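Local coordinates for protein putative 2,5-diketo-D-gluconic acid reductase B (Sinorhizobium meliloti, PDB 3UP8) that probably reduces methylglyoxal to hydroxyacetone with NADPH, as an NADP-dependent member of the aldo/keto reductase family, at residues F39-M44 / R62-A67; L92-W97 / D123-H128. All coordinates share one frame; numbering follows the deposited sequence.

Contact 1. Residues F39-M44 / R62-A67; sequences FGTFRM and RHVDTA
Phe-39 pairs with Val-64 in a short parallel ladder, its N and O bonding to His-63 and Asp-65 on either side. The backbone N of Phe-39 donates to His-63 O at 2.8 Å, almost straight. Phe-39 O then accepts from Asp-65 N at 2.8 Å, and Val-64 CA adds a weaker CA-H...O contact to the same oxygen. Just past the strand end, Asp-65 O takes two donors from one residue. Thr-41 N comes nearly along the C=O axis at 2.8 Å, and Thr-41 OG1 arrives more from the side, also at 2.8 Å. The hydroxyl can do this because chi1 of 64° sets OG1 between the backbone N and the carbonyl carbon. An alanine at Thr-41 is likely to leave Asp-65 O with the backbone N-H alone from this residue and to open a gap beside Thr-66. These strands are the first two of the eight-stranded TIM barrel, and helix 46-59 makes the beta-alpha-beta crossover between them. A water links Phe-42 N to Asp-65 OD1, which it meets at 2.7 Å; that same oxygen forms a salt bridge with Lys-95. Apolar packing lies on the Phe-39 and Val-64 side of the sheet, where both side chains rest on Leu-53 of helix 46-59. A type II turn from Thr-41 to Met-44 reverses the chain, and Arg-43 CG sits over the Phe-42 ring, 3.5 Å above its plane.

Contact 2. Residues L92-W97 / D123-H128; sequences LTTKVW and DLLLLH. With ACT (acetate ion), chain C.
Lys-95 and His-128 meet with an aliphatic carbon over an aromatic face. Lys-95 CD stands 3.6 Å from the centroid of the His-128 ring, only 6° off the normal, a CH-pi contact. On the opposite face Trp-97 turns its edge to the imidazole in an offset edge-to-face pair, with planes at 81°. The ring is thus held between the two side chains. NE2 of His-128 donates at 2.7 Å to OXT of an acetate, probably from the crystallisation liquor, which also bonds to Tyr-70. His-128 ND1 lies 2.8 Å from a water that also donates to Lys-95 O. With chi4 at 73° the lysine chain bends at its end, and NZ reaches Asp-65, Tyr-70 and Thr-66 O.

Parallel-strand hydrogen bonds join the backbones. Thr-94 and Val-96 donate to Leu-124 and Leu-126, while Leu-126 and His-128 donate back to Thr-94 and Val-96. The straightest at the acceptor is Val-96 N to Leu-126 O, 2.8 Å. At the start, Asp-123 OD2 takes Leu-92 N at 2.8 Å from above the carboxylate plane, and also pairs with Arg-87.

Side chains pack on both faces. Val-96 CG2 touches Leu-125 CD1 at 3.7 Å, toward helix 103-117. On the other face, inside the barrel, Thr-93 lies alongside Leu-124, with Thr-93 OG1 3.4 Å from Leu-124 CB.

These are neighbouring strands of a TIM barrel. Their C-terminal ends carry Lys-95, predicted to lower the pKa of Tyr-70, the predicted proton donor, and His-128, predicted to bind substrate, as in the aldo/keto reductase active site.

From the N terminus, strand 37-40 leads through helix 46-59 to strand 63-65, and contact 1 closes this loop. The chain then passes helix 73-83 and enters strand 91-96. Contact 2 closes a later loop, over helix 103-117, at strand 122-127. The two contacts follow in series; they neither nest nor cross. Each joins one pair of barrel strands. The seam between strands 63-65 and 91-96, which belongs to neither contact, completes the run of four. There Thr-66 N probably bonds to Thr-93 O at 2.9 Å, and the Asp-65 to Lys-95 salt bridge ties contact 1 to contact 2. This seam lies beside the predicted proton donor Tyr-70.

Contact 1. Residues F39-M44 / R62-A67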
loop_
_atom_site.group_PDB
_atom_site.type_symbol
_atom_site.label_atom_id
_atom_site.label_comp_id
_atom_site.label_asym_id
_atom_site.label_seq_id
_atom_site.Cartn_x
_atom_site.Cartn_y
_atom_site.Cartn_z
ATOM N N PHE A 39 1.220 0.276 -7.862
ATOM C CA PHE A 39 2.636 0.197 -8.156
ATOM C C PHE A 39 3.414 0.727 -6.954
ATOM O O PHE A 39 3.448 1.941 -6.708
ATOM C CB PHE A 39 2.937 1.069 -9.388
ATOM C CG PHE A 39 4.307 0.844 -9.973
ATOM C CD1 PHE A 39 4.504 -0.118 -10.953
ATOM C CD2 PHE A 39 5.390 1.607 -9.556
ATOM C CE1 PHE A 39 5.766 -0.328 -11.504
ATOM C CE2 PHE A 39 6.655 1.412 -10.099
ATOM C CZ PHE A 39 6.845 0.439 -11.079
ATOM N N GLY A 40 4.041 -0.179 -6.211
ATOM C CA GLY A 40 4.807 0.196 -5.030
ATOM C C GLY A 40 6.252 0.459 -5.398
ATOM O O GLY A 40 6.874 -0.350 -6.097
ATOM N N THR A 41 6.790 1.591 -4.949
ATOM C CA THR A 41 8.190 1.952 -5.265
ATOM C C THR A 41 9.163 1.624 -4.127
ATOM O O THR A 41 10.372 1.837 -4.239
ATOM C CB THR A 41 8.349 3.421 -5.735
ATOM O OG1 THR A 41 7.981 4.315 -4.680
ATOM C CG2 THR A 41 7.475 3.703 -6.964
ATOM N N PHE A 42 8.628 1.095 -3.035
ATOM C CA PHE A 42 9.432 0.516 -1.958
ATOM C C PHE A 42 10.365 -0.544 -2.579
ATOM O O PHE A 42 9.932 -1.362 -3.388
ATOM C CB PHE A 42 8.471 -0.064 -0.910
ATOM C CG PHE A 42 9.095 -0.982 0.096
ATOM C CD1 PHE A 42 10.199 -0.591 0.851
ATOM C CD2 PHE A 42 8.524 -2.229 0.334
ATOM C CE1 PHE A 42 10.751 -1.454 1.801
ATOM C CE2 PHE A 42 9.069 -3.103 1.266
ATOM C CZ PHE A 42 10.183 -2.717 2.004
ATOM N N ARG A 43 11.650 -0.468 -2.248
ATOM C CA ARG A 43 12.669 -1.411 -2.735
ATOM C C ARG A 43 13.104 -1.108 -4.171
ATOM O O ARG A 43 13.883 -1.853 -4.751
ATOM C CB ARG A 43 12.196 -2.877 -2.626
ATOM C CG ARG A 43 11.870 -3.371 -1.216
ATOM C CD ARG A 43 10.926 -4.588 -1.253
ATOM N NE ARG A 43 11.564 -5.749 -1.859
ATOM C CZ ARG A 43 10.950 -6.642 -2.632
ATOM N NH1 ARG A 43 9.649 -6.543 -2.899
ATOM N NH2 ARG A 43 11.649 -7.648 -3.141
HETATM N N MSE A 44 12.604 -0.025 -4.752
HETATM C CA MSE A 44 12.978 0.310 -6.120
HETATM C C MSE A 44 13.906 1.495 -6.104
HETATM O O MSE A 44 13.651 2.464 -5.393
HETATM C CB MSE A 44 11.753 0.646 -6.960
HETATM C CG MSE A 44 10.871 -0.536 -7.241
HETATM SE SE MSE A 44 9.486 -0.064 -8.501
HETATM C CE MSE A 44 10.566 0.330 -10.071
ATOM N N ARG A 62 -2.894 2.753 -12.187
ATOM C CA ARG A 62 -3.366 4.104 -11.863
ATOM C C ARG A 62 -3.194 4.454 -10.382
ATOM O O ARG A 62 -3.777 5.421 -9.892
ATOM C CB ARG A 62 -4.833 4.260 -12.256
ATOM C CG ARG A 62 -5.109 4.243 -13.757
ATOM C CD ARG A 62 -4.497 5.457 -14.471
ATOM N NE ARG A 62 -4.795 5.427 -15.899
ATOM C CZ ARG A 62 -4.038 4.835 -16.819
ATOM N NH1 ARG A 62 -2.920 4.223 -16.476
ATOM N NH2 ARG A 62 -4.411 4.853 -18.093
ATOM N N HIS A 63 -2.417 3.649 -9.672
ATOM C CA HIS A 63 -2.158 3.848 -8.262
ATOM C C HIS A 63 -0.655 3.707 -8.132
ATOM O O HIS A 63 -0.082 2.708 -8.538
ATOM C CB HIS A 63 -2.950 2.798 -7.449
ATOM C CG HIS A 63 -2.591 2.720 -5.999
ATOM N ND1 HIS A 63 -3.118 1.754 -5.164
ATOM C CD2 HIS A 63 -1.751 3.457 -5.234
ATOM C CE1 HIS A 63 -2.615 1.899 -3.953
ATOM N NE2 HIS A 63 -1.792 2.931 -3.965
ATOM N N VAL A 64 -0.003 4.753 -7.638
ATOM C CA VAL A 64 1.441 4.731 -7.440
ATOM C C VAL A 64 1.742 5.072 -5.982
ATOM O O VAL A 64 1.209 6.048 -5.458
ATOM C CB VAL A 64 2.182 5.739 -8.356
ATOM C CG1 VAL A 64 3.682 5.654 -8.111
ATOM C CG2 VAL A 64 1.867 5.464 -9.848
ATOM N N ASP A 65 2.579 4.247 -5.357
ATOM C CA ASP A 65 2.911 4.373 -3.939
ATOM C C ASP A 65 4.397 4.609 -3.698
ATOM O O ASP A 65 5.252 3.822 -4.135
ATOM C CB ASP A 65 2.443 3.129 -3.181
ATOM C CG ASP A 65 2.720 3.215 -1.695
ATOM O OD1 ASP A 65 3.885 2.964 -1.290
ATOM O OD2 ASP A 65 1.765 3.519 -0.942
ATOM N N THR A 66 4.706 5.683 -2.971
ATOM C CA THR A 66 6.092 6.037 -2.646
ATOM C C THR A 66 6.182 6.543 -1.188
ATOM O O THR A 66 5.210 6.418 -0.430
ATOM C CB THR A 66 6.663 7.037 -3.702
ATOM O OG1 THR A 66 8.070 7.236 -3.501
ATOM C CG2 THR A 66 5.914 8.382 -3.659
ATOM N N ALA A 67 7.349 7.050 -0.785
ATOM C CA ALA A 67 7.593 7.489 0.594
ATOM C C ALA A 67 8.773 8.435 0.598
ATOM O O ALA A 67 9.647 8.328 -0.247
ATOM C CB ALA A 67 7.893 6.300 1.498
HETATM O O HOH W 1 5.730 1.132 -2.007
#

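Contact 2. Residues L92-W97 / D123-H128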
loop_
_atom_site.group_PDB
_atom_site.type_symbol
_atom_site.label_atom_id
_atom_site.label_comp_id
_atom_site.label_asym_id
_atom_site.label_seq_id
_atom_site.Cartn_x
_atom_site.Cartn_y
_atom_site.Cartn_z
ATOM N N LEU A 92 -2.038 8.927 -6.066
ATOM C CA LEU A 92 -0.638 9.030 -5.664
ATOM C C LEU A 92 -0.516 9.089 -4.150
ATOM O O LEU A 92 -1.115 9.939 -3.517
ATOM C CB LEU A 92 0.047 10.240 -6.341
ATOM C CG LEU A 92 1.507 10.578 -5.952
ATOM C CD1 LEU A 92 2.520 9.466 -6.307
ATOM C CD2 LEU A 92 1.959 11.927 -6.539
ATOM N N THR A 93 0.275 8.180 -3.588
ATOM C CA THR A 93 0.479 8.092 -2.153
ATOM C C THR A 93 1.928 8.367 -1.803
ATOM O O THR A 93 2.822 7.823 -2.447
ATOM C CB THR A 93 0.167 6.660 -1.689
ATOM O OG1 THR A 93 -1.198 6.370 -1.996
ATOM C CG2 THR A 93 0.435 6.467 -0.171
ATOM N N THR A 94 2.166 9.210 -0.798
ATOM C CA THR A 94 3.489 9.230 -0.156
ATOM C C THR A 94 3.357 9.099 1.362
ATOM O O THR A 94 2.242 9.003 1.893
ATOM C CB THR A 94 4.405 10.414 -0.629
ATOM O OG1 THR A 94 5.763 10.152 -0.238
ATOM C CG2 THR A 94 3.930 11.777 -0.078
ATOM N N LYS A 95 4.495 9.049 2.048
ATOM C CA LYS A 95 4.523 8.774 3.480
ATOM C C LYS A 95 5.505 9.714 4.162
ATOM O O LYS A 95 6.617 9.932 3.674
ATOM C CB LYS A 95 4.956 7.323 3.739
ATOM C CG LYS A 95 4.196 6.281 2.905
ATOM C CD LYS A 95 4.610 4.853 3.252
ATOM C CE LYS A 95 4.042 3.838 2.261
ATOM N NZ LYS A 95 4.715 3.864 0.907
ATOM N N VAL A 96 5.087 10.262 5.296
ATOM C CA VAL A 96 5.973 11.081 6.131
ATOM C C VAL A 96 6.915 10.205 6.958
ATOM O O VAL A 96 6.469 9.346 7.716
ATOM C CB VAL A 96 5.156 12.002 7.055
ATOM C CG1 VAL A 96 6.068 12.884 7.887
ATOM C CG2 VAL A 96 4.193 12.820 6.230
ATOM N N TRP A 97 8.215 10.428 6.782
ATOM C CA TRP A 97 9.249 9.703 7.504
ATOM C C TRP A 97 9.287 10.185 8.948
ATOM O O TRP A 97 9.021 11.359 9.238
ATOM C CB TRP A 97 10.623 9.908 6.850
ATOM C CG TRP A 97 11.730 9.113 7.525
ATOM C CD1 TRP A 97 12.890 9.606 8.057
ATOM C CD2 TRP A 97 11.751 7.700 7.753
ATOM N NE1 TRP A 97 13.636 8.583 8.591
ATOM C CE2 TRP A 97 12.958 7.403 8.424
ATOM C CE3 TRP A 97 10.864 6.651 7.450
ATOM C CZ2 TRP A 97 13.307 6.102 8.797
ATOM C CZ3 TRP A 97 11.214 5.347 7.821
ATOM C CH2 TRP A 97 12.425 5.089 8.487
ATOM N N ASP A 123 -2.831 12.201 -3.336
ATOM C CA ASP A 123 -4.119 11.633 -3.016
ATOM C C ASP A 123 -4.143 11.103 -1.590
ATOM O O ASP A 123 -5.168 11.211 -0.928
ATOM C CB ASP A 123 -4.492 10.555 -4.024
ATOM C CG ASP A 123 -4.623 11.123 -5.437
ATOM O OD1 ASP A 123 -5.743 11.500 -5.809
ATOM O OD2 ASP A 123 -3.606 11.244 -6.146
ATOM N N LEU A 124 -3.009 10.582 -1.119
ATOM C CA LEU A 124 -2.938 9.905 0.172
ATOM C C LEU A 124 -1.604 10.170 0.854
ATOM O O LEU A 124 -0.540 10.049 0.224
ATOM C CB LEU A 124 -3.118 8.385 -0.009
ATOM C CG LEU A 124 -3.211 7.481 1.231
ATOM C CD1 LEU A 124 -4.288 7.961 2.253
ATOM C CD2 LEU A 124 -3.447 5.978 0.827
ATOM N N LEU A 125 -1.662 10.544 2.133
ATOM C CA LEU A 125 -0.453 10.753 2.923
ATOM C C LEU A 125 -0.538 9.904 4.177
ATOM O O LEU A 125 -1.528 9.972 4.911
ATOM C CB LEU A 125 -0.268 12.229 3.297
ATOM C CG LEU A 125 1.014 12.602 4.053
ATOM C CD1 LEU A 125 2.237 12.428 3.147
ATOM C CD2 LEU A 125 0.972 14.032 4.606
ATOM N N LEU A 126 0.495 9.098 4.401
ATOM C CA LEU A 126 0.526 8.196 5.551
ATOM C C LEU A 126 1.628 8.582 6.519
ATOM O O LEU A 126 2.668 9.123 6.141
ATOM C CB LEU A 126 0.748 6.746 5.094
ATOM C CG LEU A 126 -0.065 6.184 3.924
ATOM C CD1 LEU A 126 0.344 4.734 3.664
ATOM C CD2 LEU A 126 -1.568 6.261 4.188
ATOM N N LEU A 127 1.381 8.294 7.785
ATOM C CA LEU A 127 2.438 8.203 8.766
ATOM C C LEU A 127 3.085 6.847 8.527
ATOM O O LEU A 127 2.413 5.799 8.583
ATOM C CB LEU A 127 1.865 8.301 10.198
ATOM C CG LEU A 127 0.979 9.525 10.472
ATOM C CD1 LEU A 127 0.283 9.438 11.839
ATOM C CD2 LEU A 127 1.781 10.847 10.345
ATOM N N HIS A 128 4.391 6.868 8.272
ATOM C CA HIS A 128 5.094 5.665 7.809
ATOM C C HIS A 128 5.218 4.575 8.877
ATOM O O HIS A 128 5.030 3.397 8.587
ATOM C CB HIS A 128 6.477 6.045 7.244
ATOM C CG HIS A 128 7.002 5.080 6.228
ATOM N ND1 HIS A 128 7.885 5.454 5.236
ATOM C CD2 HIS A 128 6.762 3.759 6.039
ATOM C CE1 HIS A 128 8.173 4.405 4.487
ATOM N NE2 HIS A 128 7.501 3.365 4.947
HETATM C C ACT C . 7.901 0.072 3.632
HETATM O O ACT C . 7.101 0.175 2.676
HETATM O OXT ACT C . 8.571 1.084 3.875
HETATM C CH3 ACT C . 8.060 -1.173 4.447
HETATM O O HOH W 2 9.076 7.923 4.468
#